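Local atomic coordinates of polyisoprenyl-teichoic acid--peptidoglycan teichoic acid transferase TagV (PDB entry 6UF3), a protein that belongs to the LytR-CpsA-Psr family of bacterial cell-envelope proteins, with a mixed beta-sheet packed between helices. Residues Lys38-Leu43 with Lys217-Leu222; Phe6-Met11 with Val31-Lys36; Asn82-Pro87 with Lys251-His256; Ser223-Asp228 with Glu240-Asn245; Lys90-Asp95 with Val195-Arg200. All coordinates share one frame; numbering follows the deposited sequence.

Interaction 1: residues Lys38-Leu43 with Lys217-Leu222; sequences KTMKML and KKIDTL
Lys41 and Asp220 stand side by side on one face of a parallel strand pair and close a salt bridge there, NZ to OD2 at 2.9 Å. The pair joins strand 39-43 to the short strand 220-222, which forms an edge of the mixed six-stranded sheet, the two running 22° from parallel. The backbone of Asp220 straddles Lys41: its N donates to Met40 O (3.1 Å) and its O accepts from Met42 N (3.0 Å). The next bond, Leu222 N to Met42 O, is 2.8 Å long. Where the ladder runs out toward Lys218, water 1 takes over, accepting from Met40 N and donating to Lys218 O.

Met40, Met42 and Ile219 pack on the sheet face opposite the salt bridge, and helix 158-177 covers Met42 and Ile219. Met42 is extended as far as SD, and a turn at chi3 (-61°) leaves its CE 4.1 Å from Ile219 CD1; nearer the backbone, Ile219 CG2 rests 3.6 Å from Met42 CB. On the face of Lys41, helix 243-257 lies against Leu43 and Leu222. The lysine ammonium meets Asp220 OD2 on the anti lone pair, directed away from OD1.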
# COMPACT_ATOMS: atom_id res chain seq x y z
N LYS A 38 15.77 10.70 -7.94
CA LYS A 38 15.84 9.74 -6.84
C LYS A 38 14.95 10.14 -5.67
O LYS A 38 15.36 10.09 -4.51
CB LYS A 38 17.29 9.55 -6.37
CG LYS A 38 18.21 8.96 -7.40
CD LYS A 38 19.67 9.13 -6.98
CE LYS A 38 20.48 7.87 -7.19
NZ LYS A 38 20.30 7.30 -8.56
N THR A 39 13.70 10.52 -5.97
CA THR A 39 12.79 10.89 -4.89
C THR A 39 11.54 10.02 -4.92
O THR A 39 11.21 9.41 -5.94
CB THR A 39 12.38 12.37 -4.96
OG1 THR A 39 11.76 12.65 -6.23
CG2 THR A 39 13.61 13.27 -4.78
N MET A 40 10.86 9.97 -3.77
CA MET A 40 9.63 9.21 -3.57
C MET A 40 8.66 9.96 -2.66
O MET A 40 9.07 10.66 -1.73
CB MET A 40 9.87 7.85 -2.90
CG MET A 40 10.58 6.81 -3.72
SD MET A 40 10.37 5.20 -2.90
CE MET A 40 11.84 4.37 -3.51
N LYS A 41 7.36 9.75 -2.90
CA LYS A 41 6.32 10.18 -1.98
C LYS A 41 5.40 8.99 -1.72
O LYS A 41 5.33 8.07 -2.53
CB LYS A 41 5.51 11.36 -2.53
CG LYS A 41 6.40 12.54 -2.88
CD LYS A 41 5.63 13.84 -3.05
CE LYS A 41 6.54 14.95 -3.52
NZ LYS A 41 7.58 15.33 -2.51
N MET A 42 4.73 9.00 -0.56
CA MET A 42 3.91 7.87 -0.14
C MET A 42 2.65 8.36 0.55
O MET A 42 2.69 9.32 1.31
CB MET A 42 4.68 6.92 0.81
CG MET A 42 3.85 5.68 1.23
SD MET A 42 4.68 4.56 2.37
CE MET A 42 6.09 4.06 1.38
N LEU A 43 1.53 7.68 0.27
CA LEU A 43 0.24 8.04 0.83
C LEU A 43 -0.59 6.77 1.05
O LEU A 43 -0.80 6.03 0.09
CB LEU A 43 -0.48 8.99 -0.14
CG LEU A 43 -1.94 9.37 0.03
CD1 LEU A 43 -2.09 10.41 1.14
CD2 LEU A 43 -2.45 9.89 -1.29
N LYS A 217 13.45 7.12 5.31
CA LYS A 217 13.30 8.42 5.96
C LYS A 217 13.15 9.53 4.93
O LYS A 217 12.49 10.54 5.20
CB LYS A 217 14.48 8.70 6.88
CG LYS A 217 14.39 10.05 7.61
CD LYS A 217 15.44 10.18 8.70
CE LYS A 217 15.52 11.62 9.21
NZ LYS A 217 14.17 12.25 9.26
N LYS A 218 13.72 9.36 3.73
CA LYS A 218 13.67 10.41 2.72
C LYS A 218 12.34 10.48 1.99
O LYS A 218 12.12 11.46 1.27
CB LYS A 218 14.80 10.21 1.71
CG LYS A 218 16.17 10.54 2.30
CD LYS A 218 17.29 10.16 1.36
CE LYS A 218 18.65 10.50 1.96
NZ LYS A 218 19.73 10.00 1.07
N ILE A 219 11.47 9.49 2.17
CA ILE A 219 10.17 9.51 1.51
C ILE A 219 9.33 10.64 2.09
O ILE A 219 9.28 10.82 3.31
CB ILE A 219 9.46 8.16 1.67
CG1 ILE A 219 10.29 7.05 1.04
CG2 ILE A 219 8.06 8.23 1.02
CD1 ILE A 219 9.82 5.64 1.41
N ASP A 220 8.68 11.40 1.22
CA ASP A 220 7.75 12.44 1.66
C ASP A 220 6.41 11.78 1.90
O ASP A 220 5.75 11.35 0.95
CB ASP A 220 7.66 13.55 0.60
CG ASP A 220 6.75 14.69 1.03
OD1 ASP A 220 6.43 14.80 2.24
OD2 ASP A 220 6.36 15.49 0.15
N THR A 221 6.01 11.64 3.16
CA THR A 221 4.78 10.91 3.45
C THR A 221 3.64 11.91 3.60
O THR A 221 3.66 12.76 4.49
CB THR A 221 4.91 10.02 4.69
OG1 THR A 221 5.98 9.09 4.49
CG2 THR A 221 3.63 9.23 4.90
N LEU A 222 2.64 11.78 2.73
CA LEU A 222 1.46 12.62 2.72
C LEU A 222 0.33 11.91 3.44
O LEU A 222 0.40 10.72 3.74
CB LEU A 222 1.05 12.97 1.29
CG LEU A 222 2.16 13.48 0.37
CD1 LEU A 222 1.59 13.89 -0.97
CD2 LEU A 222 2.91 14.65 0.99
O HOH W 1 12.35 11.44 -1.56

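Interaction 2: residues Phe6-Met11 with Val31-Lys36; sequences FSILFM and VTLDPK
Phe6, Leu33 and Val31 bury the most surface where strand 6-11 pairs with strand 31-34 in an antiparallel beta hairpin. Phe6 and Leu33 form a hydrogen-bonded pair, Phe6 N reaching Leu33 O at 3.0 Å and Leu33 N returning to Phe6 O at 2.9 Å. Their side chains share a sheet face. Leu33 CD1 lies over one face of the Phe6 ring in a CH-pi contact, 4.2 Å from the centroid and displaced toward the rim near CZ and CE2. The ring is brought there with CG between the backbone N and the carbonyl carbon (chi1 73°). Pro35 CG meets the same ring at its edge, 4.1 Å from CE1. Leu33 CD1 also touches Ile8 CD1 at 3.8 Å, so one methyl bridges the aromatic ring and the isoleucine tip.

Val31 pairs with Ile8 through a second double rung, Ile8 N to Val31 O and Val31 N to Ile8 O. Its CG2, beside the backbone N, approaches Phe10 CE1 obliquely at 3.8 Å. Between the two rungs, Ser7 and Thr32 form a non-hydrogen-bonded pair on the other face, with Ser7 CB 4.0 Å from Thr32 CG2. Their hydroxyls bond to Pro87 O and His256 ND1, respectively. Strand 90-94 flanks the hairpin beside 6-11 and strand 39-44 beside 31-34, while helix 72-84 packs on Leu9.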
# COMPACT_ATOMS: atom_id res chain seq x y z
N PHE A 6 6.64 8.05 -12.19
CA PHE A 6 5.51 7.13 -12.30
C PHE A 6 5.01 6.76 -10.91
O PHE A 6 5.67 6.98 -9.90
CB PHE A 6 5.90 5.88 -13.10
CG PHE A 6 6.81 4.95 -12.36
CD1 PHE A 6 8.17 5.20 -12.28
CD2 PHE A 6 6.31 3.80 -11.76
CE1 PHE A 6 9.01 4.32 -11.61
CE2 PHE A 6 7.14 2.93 -11.09
CZ PHE A 6 8.49 3.19 -11.01
N SER A 7 3.81 6.17 -10.85
CA SER A 7 3.20 5.81 -9.59
C SER A 7 2.94 4.31 -9.50
O SER A 7 2.82 3.62 -10.51
CB SER A 7 1.87 6.56 -9.41
OG SER A 7 1.02 6.23 -10.50
N ILE A 8 2.87 3.81 -8.26
CA ILE A 8 2.53 2.42 -7.96
C ILE A 8 1.41 2.42 -6.93
O ILE A 8 1.48 3.14 -5.93
CB ILE A 8 3.73 1.62 -7.40
CG1 ILE A 8 4.98 1.80 -8.25
CG2 ILE A 8 3.35 0.14 -7.27
CD1 ILE A 8 6.22 1.18 -7.62
N LEU A 9 0.37 1.63 -7.17
CA LEU A 9 -0.64 1.35 -6.16
C LEU A 9 -0.40 -0.05 -5.60
O LEU A 9 -0.38 -1.03 -6.36
CB LEU A 9 -2.06 1.45 -6.73
CG LEU A 9 -3.18 0.96 -5.78
CD1 LEU A 9 -3.28 1.81 -4.50
CD2 LEU A 9 -4.56 0.94 -6.49
N PHE A 10 -0.23 -0.13 -4.29
CA PHE A 10 -0.09 -1.38 -3.56
C PHE A 10 -1.43 -1.71 -2.92
O PHE A 10 -1.96 -0.91 -2.14
CB PHE A 10 0.99 -1.26 -2.48
CG PHE A 10 2.39 -1.09 -3.02
CD1 PHE A 10 2.89 0.17 -3.29
CD2 PHE A 10 3.20 -2.20 -3.23
CE1 PHE A 10 4.18 0.34 -3.78
CE2 PHE A 10 4.48 -2.04 -3.73
CZ PHE A 10 4.97 -0.77 -3.99
N MET A 11 -1.96 -2.88 -3.24
CA MET A 11 -3.24 -3.37 -2.73
C MET A 11 -2.98 -4.62 -1.89
O MET A 11 -2.36 -5.57 -2.38
CB MET A 11 -4.20 -3.68 -3.88
CG MET A 11 -4.67 -2.44 -4.62
SD MET A 11 -5.40 -2.81 -6.24
CE MET A 11 -3.91 -3.02 -7.23
N VAL A 31 2.56 5.02 -3.99
CA VAL A 31 3.91 5.58 -3.98
C VAL A 31 4.12 6.27 -5.32
O VAL A 31 3.81 5.69 -6.37
CB VAL A 31 4.98 4.49 -3.75
CG1 VAL A 31 6.39 5.08 -3.89
CG2 VAL A 31 4.79 3.85 -2.38
N THR A 32 4.62 7.50 -5.30
CA THR A 32 5.02 8.18 -6.53
C THR A 32 6.55 8.29 -6.55
O THR A 32 7.18 8.46 -5.50
CB THR A 32 4.36 9.56 -6.68
OG1 THR A 32 4.63 10.37 -5.53
CG2 THR A 32 2.84 9.42 -6.81
N LEU A 33 7.13 8.14 -7.73
CA LEU A 33 8.58 8.07 -7.88
C LEU A 33 9.03 9.04 -8.96
O LEU A 33 8.41 9.13 -10.03
CB LEU A 33 9.02 6.63 -8.23
CG LEU A 33 8.71 5.51 -7.23
CD1 LEU A 33 7.36 4.85 -7.53
CD2 LEU A 33 9.80 4.45 -7.25
N ASP A 34 10.11 9.77 -8.67
CA ASP A 34 10.77 10.63 -9.65
C ASP A 34 12.18 10.08 -9.76
O ASP A 34 13.08 10.48 -8.99
CB ASP A 34 10.74 12.09 -9.22
CG ASP A 34 11.32 13.02 -10.26
OD1 ASP A 34 11.77 12.55 -11.32
OD2 ASP A 34 11.34 14.25 -10.00
N PRO A 35 12.41 9.11 -10.66
CA PRO A 35 13.72 8.44 -10.71
C PRO A 35 14.86 9.35 -11.15
O PRO A 35 16.00 9.15 -10.70
CB PRO A 35 13.51 7.30 -11.71
CG PRO A 35 12.04 7.02 -11.66
CD PRO A 35 11.40 8.38 -11.45
N LYS A 36 14.59 10.32 -12.02
CA LYS A 36 15.65 11.23 -12.43
C LYS A 36 16.25 11.96 -11.24
O LYS A 36 17.44 12.29 -11.25
CB LYS A 36 15.12 12.23 -13.46
CG LYS A 36 15.26 11.75 -14.90
CD LYS A 36 14.24 12.42 -15.81
CE LYS A 36 14.18 11.75 -17.18
NZ LYS A 36 12.82 11.84 -17.78

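Interaction 3: residues Asn82-Pro87 with Lys251-His256; sequences NFLQIP and KTLQEH
The C-terminal end of helix 72-84 is fastened here to the late helix 243-257. Gln85, the first residue to leave the helix, has positive phi (53°), and its carbonyl receives the amide of Gln254. Gln254 NE2 donates to Gln85 O over 2.9 Å in a nearly straight bond (167° at the hydrogen). The acceptor lies in the plane of the Gln254 amide, whereas the donor is tilted 27° from the plane of the carbonyl. Gln254 reaches it with an extended chain beyond CG, and NE2 also lies 3.5 Å from Gln85 CB. The side chain of Gln85 turns back in the other direction: folded about its CB-CG bond, it sends NE2 to Asn82 O at 3.0 Å, bonding the turn to the last part of its own helix.

The rest of the contact is apolar. Ile86 presents its CG2 branch to the second helix, 3.7 Å from Gln254 CG and 4.0 Å from Leu253 CB, crossing both side chains obliquely. Leu84 and Leu253 meet more loosely through their CD1 methyls, 4.2 Å apart. The two leucines also pack on Leu43 of strand 39-44; Leu84 touches Val30 and Leu253 touches Thr32, both of strand 25-34. The helices thus lie together on one face of the mixed sheet, with Phe83 O also bonded to Arg250 NE of helix 243-257.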
# COMPACT_ATOMS: atom_id res chain seq x y z
N ASN A 82 -9.22 8.40 -9.83
CA ASN A 82 -10.20 9.48 -9.75
C ASN A 82 -10.08 10.25 -8.44
O ASN A 82 -10.22 11.48 -8.42
CB ASN A 82 -11.60 8.91 -9.90
CG ASN A 82 -11.90 8.45 -11.32
OD1 ASN A 82 -11.08 8.62 -12.22
ND2 ASN A 82 -13.08 7.87 -11.52
N PHE A 83 -9.83 9.53 -7.35
CA PHE A 83 -9.74 10.16 -6.04
C PHE A 83 -8.52 11.08 -5.94
O PHE A 83 -8.62 12.20 -5.42
CB PHE A 83 -9.69 9.08 -4.96
CG PHE A 83 -9.63 9.61 -3.56
CD1 PHE A 83 -10.66 10.36 -3.05
CD2 PHE A 83 -8.53 9.34 -2.76
CE1 PHE A 83 -10.60 10.85 -1.76
CE2 PHE A 83 -8.47 9.82 -1.47
CZ PHE A 83 -9.51 10.58 -0.97
N LEU A 84 -7.37 10.61 -6.43
CA LEU A 84 -6.13 11.38 -6.31
C LEU A 84 -5.84 12.24 -7.53
O LEU A 84 -4.88 13.02 -7.50
CB LEU A 84 -4.94 10.44 -6.07
CG LEU A 84 -5.00 9.61 -4.79
CD1 LEU A 84 -3.78 8.66 -4.65
CD2 LEU A 84 -5.16 10.51 -3.57
N GLN A 85 -6.63 12.10 -8.60
CA GLN A 85 -6.45 12.86 -9.83
C GLN A 85 -5.02 12.73 -10.34
O GLN A 85 -4.39 13.69 -10.75
CB GLN A 85 -6.84 14.33 -9.63
CG GLN A 85 -8.34 14.51 -9.54
CD GLN A 85 -9.03 14.20 -10.85
OE1 GLN A 85 -8.91 14.95 -11.82
NE2 GLN A 85 -9.76 13.10 -10.88
N ILE A 86 -4.52 11.50 -10.31
CA ILE A 86 -3.24 11.15 -10.92
C ILE A 86 -3.40 9.83 -11.64
O ILE A 86 -4.30 9.04 -11.33
CB ILE A 86 -2.10 11.05 -9.88
CG1 ILE A 86 -2.41 10.02 -8.79
CG2 ILE A 86 -1.75 12.43 -9.31
CD1 ILE A 86 -1.16 9.44 -8.12
N PRO A 87 -2.55 9.56 -12.63
CA PRO A 87 -2.52 8.22 -13.21
C PRO A 87 -1.81 7.25 -12.28
O PRO A 87 -0.87 7.61 -11.57
CB PRO A 87 -1.74 8.42 -14.52
CG PRO A 87 -0.94 9.63 -14.31
CD PRO A 87 -1.67 10.51 -13.34
N LYS A 251 -2.35 18.16 -5.75
CA LYS A 251 -1.38 19.03 -6.40
C LYS A 251 0.04 18.57 -6.13
O LYS A 251 0.90 18.63 -7.01
CB LYS A 251 -1.57 20.48 -5.92
CG LYS A 251 -2.52 21.29 -6.79
CD LYS A 251 -2.38 22.78 -6.52
CE LYS A 251 -3.17 23.20 -5.29
NZ LYS A 251 -4.64 23.15 -5.52
N THR A 252 0.30 18.08 -4.92
CA THR A 252 1.64 17.62 -4.56
C THR A 252 2.05 16.40 -5.37
O THR A 252 3.16 16.34 -5.91
CB THR A 252 1.70 17.32 -3.07
OG1 THR A 252 1.38 18.52 -2.35
CG2 THR A 252 3.10 16.85 -2.66
N LEU A 253 1.14 15.42 -5.48
CA LEU A 253 1.44 14.22 -6.26
C LEU A 253 1.56 14.53 -7.75
O LEU A 253 2.44 14.00 -8.43
CB LEU A 253 0.36 13.16 -6.03
CG LEU A 253 0.27 12.61 -4.60
CD1 LEU A 253 -0.82 11.58 -4.47
CD2 LEU A 253 1.63 12.03 -4.16
N GLN A 254 0.68 15.39 -8.26
CA GLN A 254 0.75 15.83 -9.65
C GLN A 254 2.09 16.49 -9.95
O GLN A 254 2.72 16.20 -10.98
CB GLN A 254 -0.39 16.80 -9.94
CG GLN A 254 -1.73 16.10 -10.02
CD GLN A 254 -2.89 17.05 -9.86
OE1 GLN A 254 -2.72 18.27 -9.70
NE2 GLN A 254 -4.10 16.50 -9.93
N GLU A 255 2.53 17.41 -9.08
CA GLU A 255 3.82 18.06 -9.29
C GLU A 255 4.95 17.04 -9.26
O GLU A 255 5.87 17.11 -10.08
CB GLU A 255 4.04 19.15 -8.25
N HIS A 256 4.89 16.08 -8.33
CA HIS A 256 5.95 15.08 -8.27
C HIS A 256 6.00 14.26 -9.55
O HIS A 256 7.08 13.92 -10.04
CB HIS A 256 5.75 14.18 -7.05
CG HIS A 256 6.95 13.33 -6.74
ND1 HIS A 256 6.85 11.98 -6.48
CD2 HIS A 256 8.26 13.63 -6.67
CE1 HIS A 256 8.06 11.49 -6.24
NE2 HIS A 256 8.93 12.47 -6.36

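Interaction 4: residues Ser223-Asp228 with Glu240-Asn245; sequences SITGSD and EPDATN
Gly226-Ser227 and Glu240-Pro241 run antiparallel at the base of a beta hairpin, with Ser227 and Glu240 as a hydrogen-bonded pair and Gly226 and Pro241 as the neighbouring non-hydrogen-bonded one. Ser227 N bonds to Glu240 O and Glu240 N to Ser227 O. One step on, Asp242 N donates to Thr225 O at 2.8 Å in an almost straight bond. Gly226 CA makes a CA-H...O contact with Glu240 O at 3.0 Å.

Beyond the strands the chain turns into helix 243-257, and Asp242 is its N-cap. Chi1 of -176° sets CG of Asp242 anti to its backbone N, and OD1 of that carboxylate accepts both from Asn245 N, at 2.9 Å, and from Thr244 OG1, the hydroxyl meeting OD1 on its syn lone pair. The first helical turn then reaches back across the contact through Asn245. Its OD1 receives Thr225 N over a long 3.3 Å, the donor standing well above the carbonyl plane, and water 2 lies within bonding distance of both Asn245 OD1 and Thr225 O. Thr225 OG1 is pressed against the same side chain, 3.1 Å from Asn245 CG. Outside the pair, Glu240 OE1 forms a salt bridge with Arg50, and Phe83 of helix 72-84 covers Ile224 and Pro241; these two side chains lie alongside each other, with Ile224 CG2 4.0 Å from Pro241 CB.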
# COMPACT_ATOMS: atom_id res chain seq x y z
N SER A 223 -0.74 12.66 3.72
CA SER A 223 -1.84 12.14 4.52
C SER A 223 -3.17 12.55 3.91
O SER A 223 -3.32 13.69 3.46
CB SER A 223 -1.78 12.67 5.97
OG SER A 223 -0.59 12.24 6.61
N ILE A 224 -4.12 11.63 3.92
CA ILE A 224 -5.52 11.98 3.68
C ILE A 224 -6.12 12.31 5.05
O ILE A 224 -6.45 11.41 5.82
CB ILE A 224 -6.30 10.85 2.99
CG1 ILE A 224 -5.63 10.46 1.66
CG2 ILE A 224 -7.74 11.29 2.76
CD1 ILE A 224 -5.67 11.54 0.61
N THR A 225 -6.24 13.60 5.35
CA THR A 225 -6.92 14.00 6.57
C THR A 225 -8.43 14.00 6.34
O THR A 225 -8.91 14.03 5.21
CB THR A 225 -6.44 15.38 7.03
OG1 THR A 225 -6.76 16.35 6.03
CG2 THR A 225 -4.92 15.38 7.25
N GLY A 226 -9.17 13.95 7.44
CA GLY A 226 -10.61 13.90 7.34
C GLY A 226 -11.25 13.68 8.68
O GLY A 226 -10.61 13.84 9.73
N SER A 227 -12.53 13.32 8.65
CA SER A 227 -13.35 13.22 9.85
C SER A 227 -14.06 11.88 9.90
O SER A 227 -14.48 11.35 8.87
CB SER A 227 -14.40 14.35 9.91
OG SER A 227 -13.79 15.61 9.76
N ASP A 228 -14.20 11.34 11.11
CA ASP A 228 -15.10 10.21 11.31
C ASP A 228 -16.54 10.65 11.03
O ASP A 228 -16.95 11.75 11.41
CB ASP A 228 -14.98 9.68 12.74
CG ASP A 228 -13.62 9.03 13.01
OD1 ASP A 228 -12.88 8.74 12.05
OD2 ASP A 228 -13.30 8.79 14.20
N GLU A 240 -14.50 10.58 6.11
CA GLU A 240 -14.81 11.60 5.12
C GLU A 240 -13.56 12.43 4.86
O GLU A 240 -13.07 13.09 5.79
CB GLU A 240 -15.95 12.48 5.59
CG GLU A 240 -16.30 13.61 4.63
CD GLU A 240 -16.96 13.15 3.35
OE1 GLU A 240 -17.34 11.96 3.24
OE2 GLU A 240 -17.09 14.00 2.44
N PRO A 241 -13.04 12.45 3.64
CA PRO A 241 -11.81 13.19 3.36
C PRO A 241 -12.04 14.70 3.38
O PRO A 241 -13.03 15.21 2.87
CB PRO A 241 -11.41 12.72 1.95
CG PRO A 241 -12.74 12.21 1.34
CD PRO A 241 -13.46 11.61 2.50
N ASP A 242 -11.08 15.40 3.98
CA ASP A 242 -11.06 16.85 3.95
C ASP A 242 -10.76 17.36 2.54
O ASP A 242 -9.75 16.99 1.93
CB ASP A 242 -10.02 17.35 4.96
CG ASP A 242 -9.99 18.85 5.09
OD1 ASP A 242 -9.54 19.53 4.14
OD2 ASP A 242 -10.38 19.36 6.16
N ALA A 243 -11.63 18.23 2.03
CA ALA A 243 -11.56 18.65 0.64
C ALA A 243 -10.32 19.51 0.35
O ALA A 243 -9.65 19.31 -0.67
CB ALA A 243 -12.83 19.41 0.25
N THR A 244 -10.01 20.50 1.20
CA THR A 244 -8.85 21.34 0.89
C THR A 244 -7.54 20.58 1.07
O THR A 244 -6.59 20.76 0.29
CB THR A 244 -8.86 22.62 1.72
OG1 THR A 244 -8.88 22.30 3.12
CG2 THR A 244 -10.08 23.46 1.37
N ASN A 245 -7.48 19.69 2.07
CA ASN A 245 -6.31 18.82 2.17
C ASN A 245 -6.17 17.93 0.95
O ASN A 245 -5.07 17.73 0.44
CB ASN A 245 -6.36 17.93 3.41
CG ASN A 245 -5.24 16.91 3.44
OD1 ASN A 245 -5.41 15.73 3.02
ND2 ASN A 245 -4.09 17.34 3.89
O HOH W 2 -8.07 14.73 2.67

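Interaction 5: residues Lys90-Asp95 with Val195-Arg200; sequences KYVTVD and VETNIR
Asn198 stacks its amide over one face of the Tyr91 ring while accepting the backbone N-H of that same tyrosine. The two planes are only 14° apart, with OD1 3.5 Å above the ring and shifted toward the rim at CD2.

Among the hydrogen bonds, Tyr91 N reaches Asn198 OD1 at 2.9 Å. Thr197 OG1, anti to its own backbone N (chi1 -174°), donates to Tyr91 O at 2.7 Å and accepts from Ile199 N, closing an ST turn; one hydroxyl therefore joins the two segments and shapes the chain that follows. The Lys90 chain turns about its CB-CG bond, and its NZ donates to Asn198 O at 2.9 Å. The same ammonium forms a salt bridge with Glu203, and Asn198 ND2 is bonded to Asp89 O.

The regular backbone ladder is short: Thr93 N to Glu196 O, 2.7 Å, and Glu196 N to Thr93 O, 3.0 Å. It attaches strand 196-197 antiparallel to 90-94 as an outermost strand of the mixed sheet, with strand 6-13 on the other side of 90-94. Thr93 and Glu196 point the same way from this pair, and Glu196 OE2 continues to a salt bridge with Lys73. Thr93 OG1 is buried by the contact and has no polar partner in the model.

Apolar contacts occupy the opposite face. Ile199 CG1 rests 3.7 Å from Lys90 CB and its CD1 meets Val92 CG2 at 3.8 Å; further along, Val94 CG2 approaches Val195 CG1, near helix 96-105.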
# COMPACT_ATOMS: atom_id res chain seq x y z
N LYS A 90 1.56 1.60 -12.27
CA LYS A 90 1.89 0.23 -11.89
C LYS A 90 1.03 -0.17 -10.70
O LYS A 90 0.62 0.66 -9.90
CB LYS A 90 3.39 0.08 -11.50
CG LYS A 90 4.34 0.40 -12.63
CD LYS A 90 4.18 -0.62 -13.77
CE LYS A 90 5.31 -0.48 -14.77
NZ LYS A 90 5.27 -1.48 -15.88
N TYR A 91 0.78 -1.47 -10.59
CA TYR A 91 0.03 -2.01 -9.47
C TYR A 91 0.73 -3.25 -8.94
O TYR A 91 1.41 -3.97 -9.68
CB TYR A 91 -1.44 -2.34 -9.83
CG TYR A 91 -1.57 -3.36 -10.94
CD1 TYR A 91 -1.57 -4.72 -10.67
CD2 TYR A 91 -1.66 -2.95 -12.26
CE1 TYR A 91 -1.67 -5.65 -11.69
CE2 TYR A 91 -1.77 -3.87 -13.29
CZ TYR A 91 -1.76 -5.21 -13.00
OH TYR A 91 -1.86 -6.10 -14.03
N VAL A 92 0.57 -3.46 -7.64
CA VAL A 92 1.03 -4.66 -6.95
C VAL A 92 -0.12 -5.10 -6.05
O VAL A 92 -0.56 -4.32 -5.20
CB VAL A 92 2.28 -4.40 -6.10
CG1 VAL A 92 2.64 -5.64 -5.28
CG2 VAL A 92 3.44 -3.97 -6.99
N THR A 93 -0.61 -6.32 -6.23
CA THR A 93 -1.64 -6.87 -5.36
C THR A 93 -1.06 -8.06 -4.60
O THR A 93 -0.35 -8.88 -5.19
CB THR A 93 -2.88 -7.33 -6.14
OG1 THR A 93 -3.34 -6.29 -7.01
CG2 THR A 93 -4.02 -7.70 -5.18
N VAL A 94 -1.36 -8.15 -3.31
CA VAL A 94 -0.93 -9.30 -2.53
C VAL A 94 -2.04 -9.73 -1.59
O VAL A 94 -2.70 -8.89 -0.97
CB VAL A 94 0.39 -8.99 -1.79
CG1 VAL A 94 0.20 -8.07 -0.57
CG2 VAL A 94 1.10 -10.25 -1.45
N ASP A 95 -2.30 -11.05 -1.52
CA ASP A 95 -3.23 -11.58 -0.53
C ASP A 95 -2.39 -12.05 0.66
O ASP A 95 -1.18 -11.79 0.73
CB ASP A 95 -4.17 -12.65 -1.14
CG ASP A 95 -3.48 -13.97 -1.46
OD1 ASP A 95 -2.23 -14.03 -1.44
OD2 ASP A 95 -4.22 -14.94 -1.72
N VAL A 195 2.80 -12.45 -6.25
CA VAL A 195 2.09 -11.18 -6.26
C VAL A 195 1.55 -10.95 -7.66
O VAL A 195 2.15 -11.38 -8.66
CB VAL A 195 2.98 -10.00 -5.81
CG1 VAL A 195 3.81 -10.40 -4.61
CG2 VAL A 195 3.88 -9.54 -6.94
N GLU A 196 0.40 -10.29 -7.74
CA GLU A 196 -0.17 -9.87 -9.01
C GLU A 196 0.38 -8.48 -9.33
O GLU A 196 0.25 -7.56 -8.51
CB GLU A 196 -1.69 -9.85 -8.93
CG GLU A 196 -2.38 -9.79 -10.27
CD GLU A 196 -3.88 -9.71 -10.12
OE1 GLU A 196 -4.36 -9.32 -9.04
OE2 GLU A 196 -4.59 -10.04 -11.10
N THR A 197 1.01 -8.33 -10.49
CA THR A 197 1.67 -7.06 -10.78
C THR A 197 1.96 -6.92 -12.27
O THR A 197 2.12 -7.92 -12.98
CB THR A 197 2.98 -6.92 -9.99
OG1 THR A 197 3.53 -5.60 -10.18
CG2 THR A 197 4.00 -7.96 -10.46
N ASN A 198 2.04 -5.67 -12.72
CA ASN A 198 2.53 -5.35 -14.06
C ASN A 198 3.92 -4.73 -14.02
O ASN A 198 4.36 -4.15 -15.02
CB ASN A 198 1.56 -4.43 -14.80
CG ASN A 198 1.49 -3.04 -14.21
OD1 ASN A 198 1.75 -2.83 -13.02
ND2 ASN A 198 1.11 -2.07 -15.04
N ILE A 199 4.63 -4.85 -12.90
CA ILE A 199 6.04 -4.50 -12.81
C ILE A 199 6.84 -5.71 -13.25
O ILE A 199 6.65 -6.80 -12.70
CB ILE A 199 6.43 -4.07 -11.39
CG1 ILE A 199 5.57 -2.89 -10.94
CG2 ILE A 199 7.93 -3.74 -11.33
CD1 ILE A 199 5.89 -2.45 -9.51
N ARG A 200 7.72 -5.53 -14.22
CA ARG A 200 8.55 -6.62 -14.71
C ARG A 200 9.81 -6.73 -13.87
O ARG A 200 10.19 -5.80 -13.16
CB ARG A 200 8.91 -6.41 -16.18
CG ARG A 200 7.87 -6.95 -17.14
CD ARG A 200 7.51 -5.93 -18.19
NE ARG A 200 6.49 -6.43 -19.10
CZ ARG A 200 6.36 -6.07 -20.37
NH1 ARG A 200 5.40 -6.59 -21.12
NH2 ARG A 200 7.21 -5.20 -20.90

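From the N terminus, interaction 2 closes first, a short hairpin loop between strands 6-13 and 25-34. Strand 39-44 follows and adds to the sheet, but its partner 220-222 arrives only some 175 residues later, closing interaction 1. Interaction 5, which joins 90-94 to 196-197, falls wholly within that long loop and also within the one closed by interaction 3; it completes the other edge of the sheet. Interactions 1 and 3 cross, their segments alternating along the chain, and meet through Thr39 and His256. Interaction 4 closes the small C-terminal hairpin, within the span of interaction 3, and leads into helix 243-257, which interaction 3 ties to helix 72-84.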